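Local coordinates for polyisoprenyl-teichoic acid--peptidoglycan teichoic acid transferase TagV (Bacillus subtilis, PDB 6UF3), which belongs to the LytR-CpsA-Psr family of bacterial cell-envelope transferases and has a mixed alpha/beta fold with a central six-stranded sheet, at residues V31-K36 with L205-I210; L43-D48 with N82-P87; D48-L53 with S227-G232; K100-E105 with E193-N198; L144-M149 with K165-A170. All coordinates share one frame; numbering follows the deposited sequence.

Interaction 1. Residues V31-K36 with L205-I210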
# COMPACT_ATOMS: atom_id res chain seq x y z
N VAL A 31 0.42 -5.84 3.66
CA VAL A 31 -0.24 -6.16 4.93
C VAL A 31 -0.24 -7.68 5.06
O VAL A 31 -0.59 -8.38 4.11
CB VAL A 31 -1.68 -5.60 4.98
CG1 VAL A 31 -2.40 -6.08 6.25
CG2 VAL A 31 -1.66 -4.09 4.90
N THR A 32 0.16 -8.19 6.22
CA THR A 32 0.03 -9.61 6.51
C THR A 32 -1.05 -9.79 7.58
O THR A 32 -1.20 -8.95 8.47
CB THR A 32 1.36 -10.24 6.95
OG1 THR A 32 1.91 -9.53 8.06
CG2 THR A 32 2.39 -10.18 5.81
N LEU A 33 -1.82 -10.86 7.45
CA LEU A 33 -2.98 -11.08 8.31
C LEU A 33 -2.93 -12.49 8.87
O LEU A 33 -2.63 -13.46 8.16
CB LEU A 33 -4.29 -10.87 7.52
CG LEU A 33 -4.56 -9.49 6.91
CD1 LEU A 33 -4.02 -9.40 5.47
CD2 LEU A 33 -6.04 -9.18 6.91
N ASP A 34 -3.22 -12.60 10.18
CA ASP A 34 -3.38 -13.89 10.84
C ASP A 34 -4.81 -13.89 11.37
O ASP A 34 -5.07 -13.41 12.49
CB ASP A 34 -2.35 -14.07 11.95
CG ASP A 34 -2.41 -15.44 12.60
OD1 ASP A 34 -3.27 -16.26 12.20
OD2 ASP A 34 -1.61 -15.69 13.52
N PRO A 35 -5.77 -14.35 10.56
CA PRO A 35 -7.19 -14.23 10.96
C PRO A 35 -7.56 -15.08 12.16
O PRO A 35 -8.45 -14.69 12.93
CB PRO A 35 -7.95 -14.67 9.70
CG PRO A 35 -7.02 -14.40 8.57
CD PRO A 35 -5.64 -14.70 9.13
N LYS A 36 -6.93 -16.24 12.33
CA LYS A 36 -7.23 -17.06 13.49
C LYS A 36 -6.98 -16.31 14.79
O LYS A 36 -7.66 -16.55 15.79
CB LYS A 36 -6.42 -18.36 13.46
CG LYS A 36 -7.12 -19.50 12.73
CD LYS A 36 -6.13 -20.51 12.19
CE LYS A 36 -6.79 -21.49 11.23
NZ LYS A 36 -5.84 -21.98 10.19
N LEU A 205 -16.06 -9.52 2.80
CA LEU A 205 -17.07 -9.55 3.86
C LEU A 205 -16.63 -10.44 5.01
O LEU A 205 -16.81 -10.10 6.19
CB LEU A 205 -18.42 -10.01 3.29
CG LEU A 205 -18.96 -9.07 2.23
CD1 LEU A 205 -20.29 -9.57 1.69
CD2 LEU A 205 -19.09 -7.66 2.77
N ALA A 206 -16.02 -11.59 4.69
CA ALA A 206 -15.51 -12.47 5.74
C ALA A 206 -14.43 -11.78 6.54
O ALA A 206 -14.39 -11.90 7.78
CB ALA A 206 -14.99 -13.77 5.14
N LEU A 207 -13.53 -11.06 5.86
CA LEU A 207 -12.46 -10.35 6.56
C LEU A 207 -13.01 -9.24 7.44
O LEU A 207 -12.54 -9.04 8.57
CB LEU A 207 -11.47 -9.77 5.55
CG LEU A 207 -10.43 -10.77 5.07
CD1 LEU A 207 -9.70 -10.18 3.88
CD2 LEU A 207 -9.47 -11.10 6.20
N GLN A 208 -14.00 -8.49 6.94
CA GLN A 208 -14.63 -7.46 7.76
C GLN A 208 -15.24 -8.08 9.01
O GLN A 208 -15.14 -7.52 10.11
CB GLN A 208 -15.69 -6.71 6.97
CG GLN A 208 -16.17 -5.42 7.62
CD GLN A 208 -17.13 -5.65 8.78
OE1 GLN A 208 -17.82 -6.67 8.83
NE2 GLN A 208 -17.15 -4.72 9.74
N GLN A 209 -15.89 -9.24 8.85
CA GLN A 209 -16.49 -9.87 10.02
C GLN A 209 -15.43 -10.33 11.01
O GLN A 209 -15.60 -10.20 12.23
CB GLN A 209 -17.38 -11.04 9.59
CG GLN A 209 -18.24 -11.58 10.72
CD GLN A 209 -17.48 -12.56 11.59
OE1 GLN A 209 -16.56 -13.24 11.11
NE2 GLN A 209 -17.86 -12.66 12.87
N ILE A 210 -14.31 -10.86 10.51
CA ILE A 210 -13.27 -11.37 11.41
C ILE A 210 -12.64 -10.23 12.19
O ILE A 210 -12.38 -10.35 13.40
CB ILE A 210 -12.22 -12.15 10.61
CG1 ILE A 210 -12.81 -13.47 10.10
CG2 ILE A 210 -10.98 -12.41 11.46
CD1 ILE A 210 -11.98 -14.09 8.98
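Leu33 and Leu207 meet at about a right angle, each offering one methyl: CD2 of Leu33 lies 4.0 Å from CD2 of Leu207. The two leucines arrive differently. Leu33 points from the strand toward the helix, whereas the CB of Leu207 leaves the helix beside the contact and only its branched end turns in, with CG opposite the carbonyl carbon (chi1 -83°). A second pair closes the contact at the end of the strand, where Pro35 and Ile210 bring their backbones nearest, with 6.7 Å between CA atoms. Here CB of the proline ring touches Ile210 CD1 at 4.1 Å, while the other branch of the isoleucine, CG2, rests 3.7 Å from the carbonyl oxygen of Pro35. Both branches thus border the ring CB, and CG2 reaches the backbone oxygen as well. All four side chains are buried and meet carbon to carbon, with that one methyl also resting on a backbone oxygen. Around them, Leu33 also leans on Ile8 and Leu207 on Phe6, both of strand 6-13, so the helix overlies two neighbouring strands. The example illustrates how helix 201-210 packs on one face of a central sheet, as in layered alpha/beta folds.

Interaction 2. Residues L43-D48 with N82-P87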
# COMPACT_ATOMS: atom_id res chain seq x y z
N LEU A 43 3.74 -2.91 6.24
CA LEU A 43 5.05 -2.44 5.82
C LEU A 43 4.92 -1.68 4.51
O LEU A 43 4.41 -2.24 3.54
CB LEU A 43 5.98 -3.64 5.65
CG LEU A 43 7.36 -3.53 5.00
CD1 LEU A 43 8.35 -2.91 5.98
CD2 LEU A 43 7.80 -4.90 4.56
N SER A 44 5.34 -0.41 4.46
CA SER A 44 5.45 0.24 3.15
C SER A 44 6.85 0.06 2.60
O SER A 44 7.81 -0.09 3.35
CB SER A 44 5.09 1.73 3.22
OG SER A 44 5.94 2.45 4.09
N ILE A 45 6.96 0.05 1.28
CA ILE A 45 8.25 -0.06 0.61
C ILE A 45 8.50 1.23 -0.16
O ILE A 45 7.75 1.54 -1.09
CB ILE A 45 8.30 -1.27 -0.34
CG1 ILE A 45 7.90 -2.56 0.39
CG2 ILE A 45 9.69 -1.36 -0.95
CD1 ILE A 45 7.60 -3.74 -0.57
N PRO A 46 9.55 1.99 0.17
CA PRO A 46 9.82 3.25 -0.54
C PRO A 46 9.97 3.02 -2.04
O PRO A 46 10.52 2.00 -2.46
CB PRO A 46 11.13 3.73 0.09
CG PRO A 46 11.13 3.13 1.46
CD PRO A 46 10.44 1.80 1.33
N ARG A 47 9.46 3.97 -2.83
CA ARG A 47 9.41 3.80 -4.28
C ARG A 47 10.80 3.69 -4.89
O ARG A 47 10.96 3.08 -5.96
CB ARG A 47 8.66 4.97 -4.92
N ASP A 48 11.81 4.26 -4.24
CA ASP A 48 13.18 4.26 -4.75
C ASP A 48 14.02 3.12 -4.19
O ASP A 48 15.24 3.12 -4.39
CB ASP A 48 13.86 5.59 -4.44
CG ASP A 48 13.12 6.78 -5.04
OD1 ASP A 48 13.07 6.87 -6.28
OD2 ASP A 48 12.59 7.61 -4.27
N ASN A 82 10.16 -11.58 -3.85
CA ASN A 82 11.58 -11.86 -3.74
C ASN A 82 12.25 -10.98 -2.70
O ASN A 82 13.13 -11.43 -1.95
CB ASN A 82 12.25 -11.66 -5.10
CG ASN A 82 11.89 -12.75 -6.09
OD1 ASN A 82 11.19 -13.71 -5.75
ND2 ASN A 82 12.37 -12.61 -7.33
N PHE A 83 11.85 -9.71 -2.64
CA PHE A 83 12.44 -8.77 -1.70
C PHE A 83 12.12 -9.14 -0.25
O PHE A 83 13.01 -9.10 0.62
CB PHE A 83 11.95 -7.36 -2.02
CG PHE A 83 12.52 -6.30 -1.14
CD1 PHE A 83 13.88 -6.04 -1.13
CD2 PHE A 83 11.70 -5.54 -0.32
CE1 PHE A 83 14.41 -5.06 -0.32
CE2 PHE A 83 12.22 -4.56 0.49
CZ PHE A 83 13.58 -4.32 0.49
N LEU A 84 10.87 -9.50 0.03
CA LEU A 84 10.45 -9.79 1.40
C LEU A 84 10.52 -11.27 1.74
O LEU A 84 10.29 -11.62 2.91
CB LEU A 84 9.01 -9.30 1.64
CG LEU A 84 8.80 -7.79 1.48
CD1 LEU A 84 7.32 -7.38 1.70
CD2 LEU A 84 9.74 -7.02 2.40
N GLN A 85 10.80 -12.12 0.76
CA GLN A 85 10.89 -13.57 0.96
C GLN A 85 9.63 -14.10 1.63
O GLN A 85 9.68 -14.91 2.55
CB GLN A 85 12.15 -13.93 1.75
CG GLN A 85 13.40 -13.81 0.92
CD GLN A 85 13.46 -14.83 -0.20
OE1 GLN A 85 13.64 -16.02 0.05
NE2 GLN A 85 13.31 -14.36 -1.43
N ILE A 86 8.49 -13.62 1.15
CA ILE A 86 7.18 -14.14 1.55
C ILE A 86 6.32 -14.27 0.31
O ILE A 86 6.56 -13.60 -0.71
CB ILE A 86 6.48 -13.25 2.59
CG1 ILE A 86 6.29 -11.81 2.07
CG2 ILE A 86 7.21 -13.30 3.94
CD1 ILE A 86 5.12 -11.07 2.74
N PRO A 87 5.32 -15.14 0.34
CA PRO A 87 4.33 -15.14 -0.74
C PRO A 87 3.38 -13.96 -0.60
O PRO A 87 3.04 -13.52 0.51
CB PRO A 87 3.60 -16.47 -0.55
CG PRO A 87 3.81 -16.83 0.87
CD PRO A 87 5.10 -16.23 1.31
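Leu43 and Leu84 reach toward each other tip to tip, and their conformations explain the meeting. On the strand, Leu43 holds CG opposite its own nitrogen (chi1 169°), which extends the side chain toward the helix; its CD2 comes 3.6 Å from CD2 of Leu84 and 3.8 Å from CD1 of Leu84. One strand methyl therefore sits against both arms of the helix leucine. Leu84 adopts the other common form, with CG beside the nitrogen (chi1 -62°) and both methyls facing the sheet. Ile45, two residues further on, spreads its branches over two partners: CD1 lies 4.3 Å from CD1 of Leu84, and CG2 is 4.3 Å from CE2 of Phe83, approaching that ring obliquely. The helix ends at Leu84. Gln85 leaves helical geometry with a positive phi of 53°, and its side chain folds back so that NE2 donates to Asn82 O at 3.0 Å, in a nearly straight bond. Helix 243-257 adds to the surroundings, with Val249 against Leu43 and Leu246 against Phe83. Buried aliphatic and aromatic side chains thus join the C-terminal end of helix 72-84 to strand 39-44, a helix-on-sheet core of the kind found in layered alpha/beta folds.

Interaction 3. Residues D48-L53 with S227-G232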
# COMPACT_ATOMS: atom_id res chain seq x y z
N ASP A 48 11.81 4.26 -4.24
CA ASP A 48 13.18 4.26 -4.75
C ASP A 48 14.02 3.12 -4.19
O ASP A 48 15.24 3.12 -4.39
CB ASP A 48 13.86 5.59 -4.44
CG ASP A 48 13.12 6.78 -5.04
OD1 ASP A 48 13.07 6.87 -6.28
OD2 ASP A 48 12.59 7.61 -4.27
N THR A 49 13.41 2.13 -3.52
CA THR A 49 14.20 1.05 -2.94
C THR A 49 14.95 0.29 -4.03
O THR A 49 14.35 -0.19 -5.01
CB THR A 49 13.30 0.09 -2.15
OG1 THR A 49 12.56 0.83 -1.18
CG2 THR A 49 14.16 -0.94 -1.41
N ARG A 50 16.26 0.18 -3.86
CA ARG A 50 17.14 -0.47 -4.83
C ARG A 50 17.05 -1.98 -4.69
O ARG A 50 17.46 -2.55 -3.66
CB ARG A 50 18.57 0.04 -4.64
CG ARG A 50 19.58 -0.47 -5.68
CD ARG A 50 20.83 0.40 -5.62
NE ARG A 50 21.96 -0.15 -6.39
CZ ARG A 50 22.95 -0.85 -5.86
NH1 ARG A 50 22.98 -1.10 -4.56
NH2 ARG A 50 23.94 -1.30 -6.63
N VAL A 51 16.53 -2.66 -5.72
CA VAL A 51 16.24 -4.09 -5.66
C VAL A 51 16.55 -4.72 -7.01
O VAL A 51 16.62 -4.05 -8.04
CB VAL A 51 14.76 -4.39 -5.30
CG1 VAL A 51 14.38 -3.78 -3.96
CG2 VAL A 51 13.84 -3.90 -6.42
N GLN A 52 16.72 -6.04 -6.99
CA GLN A 52 16.76 -6.82 -8.23
C GLN A 52 15.34 -7.12 -8.67
O GLN A 52 14.54 -7.64 -7.89
CB GLN A 52 17.55 -8.11 -8.04
CG GLN A 52 17.88 -8.83 -9.34
CD GLN A 52 19.03 -8.19 -10.10
OE1 GLN A 52 20.01 -7.73 -9.50
NE2 GLN A 52 18.93 -8.16 -11.42
N LEU A 53 15.02 -6.79 -9.92
CA LEU A 53 13.69 -7.11 -10.43
C LEU A 53 13.54 -8.62 -10.56
O LEU A 53 14.48 -9.31 -10.95
CB LEU A 53 13.46 -6.45 -11.79
CG LEU A 53 13.46 -4.92 -11.77
CD1 LEU A 53 13.11 -4.36 -13.15
CD2 LEU A 53 12.51 -4.41 -10.71
N SER A 227 19.55 3.64 3.67
CA SER A 227 20.36 4.84 3.48
C SER A 227 20.06 5.48 2.14
O SER A 227 19.83 4.77 1.15
CB SER A 227 21.86 4.54 3.57
OG SER A 227 22.17 3.85 4.76
N ASP A 228 20.07 6.81 2.10
CA ASP A 228 20.08 7.51 0.82
C ASP A 228 21.37 7.19 0.08
O ASP A 228 22.45 7.14 0.67
CB ASP A 228 19.95 9.02 1.05
CG ASP A 228 18.58 9.42 1.59
OD1 ASP A 228 17.65 8.59 1.56
OD2 ASP A 228 18.44 10.57 2.05
N LEU A 229 21.26 6.95 -1.22
CA LEU A 229 22.41 6.55 -2.02
C LEU A 229 22.31 7.27 -3.36
O LEU A 229 21.24 7.28 -3.98
CB LEU A 229 22.43 5.03 -2.22
CG LEU A 229 23.47 4.48 -3.20
CD1 LEU A 229 24.88 4.69 -2.66
CD2 LEU A 229 23.22 3.01 -3.48
N TYR A 230 23.39 7.89 -3.80
CA TYR A 230 23.38 8.64 -5.05
C TYR A 230 24.38 7.99 -6.00
O TYR A 230 25.59 8.07 -5.77
CB TYR A 230 23.70 10.11 -4.81
CG TYR A 230 22.66 10.80 -3.95
CD1 TYR A 230 22.75 10.78 -2.57
CD2 TYR A 230 21.57 11.44 -4.53
CE1 TYR A 230 21.79 11.40 -1.78
CE2 TYR A 230 20.60 12.05 -3.75
CZ TYR A 230 20.72 12.03 -2.38
OH TYR A 230 19.77 12.64 -1.59
N LEU A 231 23.87 7.37 -7.06
CA LEU A 231 24.70 6.60 -7.97
C LEU A 231 24.92 7.36 -9.27
O LEU A 231 24.00 8.02 -9.77
CB LEU A 231 24.09 5.23 -8.26
CG LEU A 231 24.07 4.28 -7.05
CD1 LEU A 231 23.56 2.90 -7.43
CD2 LEU A 231 25.49 4.17 -6.47
N GLY A 232 26.14 7.26 -9.80
CA GLY A 232 26.50 7.90 -11.04
C GLY A 232 26.94 9.33 -10.83
O GLY A 232 26.79 9.90 -9.75
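The guanidinium of Arg50 is the flat group of this contact, and two leucine methyls approach it obliquely, neither squarely over a face nor squarely at an edge. Leu231 comes nearer: its CD1 lies 3.6 Å from Arg50 NE and 4.1 Å from Arg50 CZ. Leu229 contributes CD2, which stays 4.1 Å from Arg50 CD and so meets the aliphatic part of the chain just short of the charge. The arginine owes its reach to an extended shape. CG is placed opposite the backbone nitrogen (chi1 -175°), and the chain continues extended as far as NE, carrying CD and NE to the two leucines. Leu231 lies across it at about a right angle and Leu229 at a slant. What passes between the segments is therefore van der Waals contact between methyls and the outer arm and guanidinium of an arginine, while the charge is answered elsewhere: NH1 forms a salt bridge with Glu240 on strand 236-241. The same strand pairs with 226-231, and its Tyr238 touches the arginine side chain. None of the three touching residues is buried. Leu229 and Leu231, alternate residues of one strand, send their side chains to the same side. Arg50 thus bonds through its backbone to Phe239 and reaches with its side chain across to strand 226-231, joining strand 50-51 to a two-stranded antiparallel beta hairpin distinct from the central sheet.

Interaction 4. Residues K100-E105 with E193-N198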
# COMPACT_ATOMS: atom_id res chain seq x y z
N LYS A 100 -9.82 7.87 -5.89
CA LYS A 100 -10.83 8.86 -5.54
C LYS A 100 -12.20 8.22 -5.42
O LYS A 100 -12.96 8.54 -4.49
CB LYS A 100 -10.86 9.99 -6.58
CG LYS A 100 -9.67 10.92 -6.52
CD LYS A 100 -9.87 12.14 -7.39
CE LYS A 100 -10.25 11.74 -8.81
NZ LYS A 100 -10.34 12.93 -9.70
N ASP A 101 -12.54 7.31 -6.34
CA ASP A 101 -13.83 6.63 -6.28
C ASP A 101 -13.98 5.84 -4.98
O ASP A 101 -15.03 5.90 -4.33
CB ASP A 101 -14.02 5.70 -7.49
CG ASP A 101 -15.43 5.12 -7.56
OD1 ASP A 101 -16.39 5.91 -7.59
OD2 ASP A 101 -15.58 3.88 -7.57
N VAL A 102 -12.95 5.09 -4.60
CA VAL A 102 -13.00 4.31 -3.36
C VAL A 102 -13.31 5.23 -2.19
O VAL A 102 -14.22 4.98 -1.40
CB VAL A 102 -11.68 3.56 -3.13
CG1 VAL A 102 -11.68 2.93 -1.73
CG2 VAL A 102 -11.47 2.49 -4.19
N ILE A 103 -12.56 6.34 -2.09
CA ILE A 103 -12.72 7.24 -0.95
C ILE A 103 -14.12 7.85 -0.95
O ILE A 103 -14.76 8.00 0.11
CB ILE A 103 -11.63 8.33 -0.97
CG1 ILE A 103 -10.23 7.70 -0.90
CG2 ILE A 103 -11.83 9.32 0.19
CD1 ILE A 103 -9.98 6.88 0.38
N ASN A 104 -14.62 8.22 -2.13
CA ASN A 104 -15.94 8.84 -2.19
C ASN A 104 -17.04 7.85 -1.86
O ASN A 104 -18.05 8.23 -1.25
CB ASN A 104 -16.15 9.47 -3.56
CG ASN A 104 -15.45 10.80 -3.71
OD1 ASN A 104 -15.26 11.52 -2.73
ND2 ASN A 104 -15.06 11.13 -4.94
N GLU A 105 -16.86 6.57 -2.21
CA GLU A 105 -17.90 5.58 -1.95
C GLU A 105 -18.05 5.28 -0.46
O GLU A 105 -19.15 4.97 -0.01
CB GLU A 105 -17.61 4.29 -2.72
CG GLU A 105 -17.82 4.37 -4.23
CD GLU A 105 -19.29 4.46 -4.63
OE1 GLU A 105 -20.18 4.44 -3.74
OE2 GLU A 105 -19.57 4.53 -5.84
N GLU A 193 -15.54 -1.63 -7.27
CA GLU A 193 -15.80 -1.76 -8.70
C GLU A 193 -14.64 -1.24 -9.54
O GLU A 193 -14.45 -1.70 -10.67
CB GLU A 193 -17.09 -1.03 -9.06
CG GLU A 193 -18.30 -1.95 -9.22
CD GLU A 193 -18.09 -3.01 -10.29
OE1 GLU A 193 -17.91 -4.19 -9.93
OE2 GLU A 193 -18.11 -2.66 -11.50
N ASN A 194 -13.87 -0.28 -9.04
CA ASN A 194 -12.85 0.36 -9.86
C ASN A 194 -11.44 0.13 -9.32
O ASN A 194 -10.55 0.95 -9.50
CB ASN A 194 -13.16 1.85 -10.01
CG ASN A 194 -14.39 2.11 -10.90
OD1 ASN A 194 -14.46 1.63 -12.04
ND2 ASN A 194 -15.36 2.85 -10.37
N VAL A 195 -11.22 -1.01 -8.66
CA VAL A 195 -9.89 -1.46 -8.28
C VAL A 195 -9.63 -2.80 -8.97
O VAL A 195 -10.56 -3.59 -9.20
CB VAL A 195 -9.73 -1.59 -6.75
CG1 VAL A 195 -10.35 -0.40 -6.05
CG2 VAL A 195 -10.34 -2.88 -6.23
N GLU A 196 -8.37 -3.04 -9.30
CA GLU A 196 -7.95 -4.32 -9.83
C GLU A 196 -7.55 -5.21 -8.65
O GLU A 196 -6.70 -4.82 -7.85
CB GLU A 196 -6.78 -4.14 -10.80
CG GLU A 196 -6.50 -5.33 -11.67
CD GLU A 196 -5.30 -5.11 -12.56
OE1 GLU A 196 -4.47 -4.23 -12.23
OE2 GLU A 196 -5.18 -5.81 -13.58
N THR A 197 -8.17 -6.38 -8.54
CA THR A 197 -7.92 -7.20 -7.36
C THR A 197 -8.36 -8.64 -7.59
O THR A 197 -9.26 -8.91 -8.40
CB THR A 197 -8.65 -6.64 -6.14
OG1 THR A 197 -8.27 -7.38 -4.96
CG2 THR A 197 -10.17 -6.73 -6.32
N ASN A 198 -7.73 -9.56 -6.86
CA ASN A 198 -8.17 -10.95 -6.79
C ASN A 198 -8.82 -11.27 -5.45
O ASN A 198 -8.98 -12.45 -5.12
CB ASN A 198 -7.02 -11.91 -7.07
CG ASN A 198 -5.97 -11.92 -5.98
OD1 ASN A 198 -5.78 -10.93 -5.26
ND2 ASN A 198 -5.24 -13.03 -5.86
O HOH W 1 -14.12 1.92 -6.88
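A mixed polar and apolar surface contact joins helix 96-105 to the residues leading into strand 196-197, an outermost strand of the central sheet. Its polar half is the pair Asp101 and Asn194, whose CA atoms, 7.3 Å apart, mark the nearest approach of the two backbones. Asn194 ND2 donates to Asp101 OD2 over 3.0 Å, with an angle of 165° at the hydrogen. The two flat groups are steeply turned against each other, their planes 67° apart. The accepting oxygen lies close to the plane of the amide, as suits an N-H donor, whereas the N-H arrives from above the carboxylate plane. With its CG opposite the backbone nitrogen (chi1 -172°), Asp101 swings its carboxylate toward Asn194. A water may add a second link: it accepts the backbone N-H of Asn194, with 3.1 Å between the water oxygen and Asn194 N, but its other leg, to Asp101 OD2, is too short to be taken at face value and remains doubtful. The apolar half lies alongside, where Val102 and Val195 cross at about a right angle and bring CG2 of Val102 to 3.6 Å from CG1 of Val195. Nearby, Glu105 leans on Lys190 and Ala191 of helix 181-191, the helix that precedes this loop. The direct N-H...O bond gives the contact its direction; because its donor is neutral, it supplies no opposite charge within the pair, though it would, if anything, favour the ionised carboxylate.

Interaction 5. Residues L144-M149 with K165-A170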
# COMPACT_ATOMS: atom_id res chain seq x y z
N LEU A 144 -6.60 12.25 -2.42
CA LEU A 144 -5.57 12.07 -3.44
C LEU A 144 -4.49 13.14 -3.32
O LEU A 144 -3.29 12.83 -3.35
CB LEU A 144 -6.19 12.10 -4.84
CG LEU A 144 -5.20 11.89 -5.99
CD1 LEU A 144 -4.58 10.51 -5.86
CD2 LEU A 144 -5.84 12.08 -7.36
N ALA A 145 -4.91 14.41 -3.20
CA ALA A 145 -3.92 15.48 -3.05
C ALA A 145 -3.08 15.28 -1.79
O ALA A 145 -1.88 15.55 -1.79
CB ALA A 145 -4.61 16.85 -3.03
N TYR A 146 -3.72 14.82 -0.71
CA TYR A 146 -3.00 14.50 0.52
C TYR A 146 -1.95 13.43 0.28
O TYR A 146 -0.81 13.54 0.76
CB TYR A 146 -4.01 14.05 1.58
CG TYR A 146 -3.46 13.90 2.98
CD1 TYR A 146 -3.17 15.01 3.75
CD2 TYR A 146 -3.25 12.64 3.53
CE1 TYR A 146 -2.69 14.88 5.04
CE2 TYR A 146 -2.76 12.49 4.82
CZ TYR A 146 -2.48 13.62 5.57
OH TYR A 146 -2.00 13.51 6.84
N ALA A 147 -2.31 12.38 -0.46
CA ALA A 147 -1.38 11.28 -0.72
C ALA A 147 -0.24 11.70 -1.64
O ALA A 147 0.86 11.15 -1.53
CB ALA A 147 -2.12 10.09 -1.34
N ARG A 148 -0.48 12.66 -2.52
CA ARG A 148 0.49 13.01 -3.55
C ARG A 148 1.47 14.10 -3.13
O ARG A 148 2.52 14.25 -3.77
CB ARG A 148 -0.22 13.47 -4.83
CG ARG A 148 -0.94 12.35 -5.57
CD ARG A 148 -1.72 12.90 -6.75
NE ARG A 148 -0.86 13.31 -7.86
CZ ARG A 148 -1.24 14.13 -8.84
NH1 ARG A 148 -2.47 14.62 -8.84
NH2 ARG A 148 -0.39 14.45 -9.80
N MET A 149 1.16 14.86 -2.08
CA MET A 149 1.99 16.01 -1.72
C MET A 149 3.43 15.60 -1.47
O MET A 149 3.69 14.57 -0.84
CB MET A 149 1.42 16.71 -0.48
CG MET A 149 2.14 18.01 -0.14
SD MET A 149 3.52 17.78 1.01
CE MET A 149 2.63 17.57 2.55
N LYS A 165 0.19 5.32 4.41
CA LYS A 165 -0.16 4.37 5.45
C LYS A 165 -1.28 4.93 6.32
O LYS A 165 -2.15 4.18 6.77
CB LYS A 165 1.06 4.00 6.28
CG LYS A 165 1.93 2.94 5.61
CD LYS A 165 3.07 2.48 6.52
CE LYS A 165 4.14 3.56 6.63
NZ LYS A 165 5.24 3.16 7.56
N GLN A 166 -1.27 6.24 6.56
CA GLN A 166 -2.37 6.87 7.29
C GLN A 166 -3.72 6.64 6.61
O GLN A 166 -4.73 6.36 7.27
CB GLN A 166 -2.10 8.37 7.42
CG GLN A 166 -2.21 8.93 8.81
CD GLN A 166 -1.91 10.41 8.84
OE1 GLN A 166 -1.41 10.97 7.86
NE2 GLN A 166 -2.22 11.05 9.95
N ILE A 167 -3.75 6.80 5.28
CA ILE A 167 -4.99 6.57 4.53
C ILE A 167 -5.44 5.12 4.67
O ILE A 167 -6.62 4.84 4.91
CB ILE A 167 -4.79 6.97 3.06
CG1 ILE A 167 -4.69 8.49 2.93
CG2 ILE A 167 -5.91 6.41 2.16
CD1 ILE A 167 -3.94 8.94 1.69
N LEU A 168 -4.50 4.18 4.49
CA LEU A 168 -4.88 2.77 4.59
C LEU A 168 -5.36 2.42 5.99
O LEU A 168 -6.31 1.65 6.16
CB LEU A 168 -3.72 1.88 4.17
CG LEU A 168 -3.96 0.37 4.14
CD1 LEU A 168 -5.13 -0.00 3.24
CD2 LEU A 168 -2.67 -0.32 3.66
N ASN A 169 -4.70 2.96 7.02
CA ASN A 169 -5.15 2.74 8.39
C ASN A 169 -6.56 3.27 8.59
O ASN A 169 -7.38 2.64 9.27
CB ASN A 169 -4.20 3.42 9.39
CG ASN A 169 -2.89 2.66 9.58
OD1 ASN A 169 -2.80 1.48 9.26
ND2 ASN A 169 -1.89 3.34 10.10
N ALA A 170 -6.86 4.43 8.00
CA ALA A 170 -8.20 5.00 8.16
C ALA A 170 -9.25 4.12 7.49
O ALA A 170 -10.36 3.94 8.02
CB ALA A 170 -8.23 6.42 7.60
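Ile167 supplies the close-packed part of this contact by pushing its CD1 methyl toward the helix opposite, where it lies 3.7 Å from CB of Ala147 and 4.2 Å from CD2 of Tyr146. The methyl meets the tyrosine near the ring plane, at its edge, and the two side chains run alongside one another in opposite senses. Ile167 and Tyr146 are both buried. Ala147, only partly so, has a short side chain that lets the backbones draw in to 7.9 Å between CA atoms of Ala147 and Ile167. Further packing on the isoleucine comes from Phe99 of helix 96-105. Here helices 140-148 and 158-177 pair side by side, joined by a connection of fewer than ten residues; the local axes run roughly antiparallel, 140° between their directions, and approach no nearer than 10.8 Å. On the other flank longer, polar groups reach across. Tyr146 OH donates to Gln166 OE1 at 2.8 Å, with the oxygen in the plane of the ring at its edge and the ring and amide planes 43° apart. The tyrosine reaches that far with its CG opposite the backbone nitrogen (chi1 -170°), and Gln166 answers with a chain extended beyond CG. Partly exposed, Gln166 gives this flank more access to solvent than the buried isoleucine has, yet its amide is held at both ends, NE2 donating to the carbonyl oxygen of Asp112.

Overall arrangement
Interactions 1 and 2 are the buried contacts, each setting a helix on the central sheet through apolar side chains; their strands, 25-34 and 39-44, are neighbours, and Thr32 touches Ile86 between them. Interaction 5 is partly buried and joins helix to helix, adding a tyrosine-glutamine bond to its packing; Leu168 links it to Val31 of interaction 1. Interactions 3 and 4 lie at the surface, on opposite sides of the chain's centre, with nearest atoms about 17 Å apart. There charged residues take part: an arginine brushed by leucines in one, an aspartate bonded to an amide in the other. Phe83 of interaction 2 packs on Thr49 and Val51 of interaction 3, and Lys100 on Leu144 connects interactions 4 and 5.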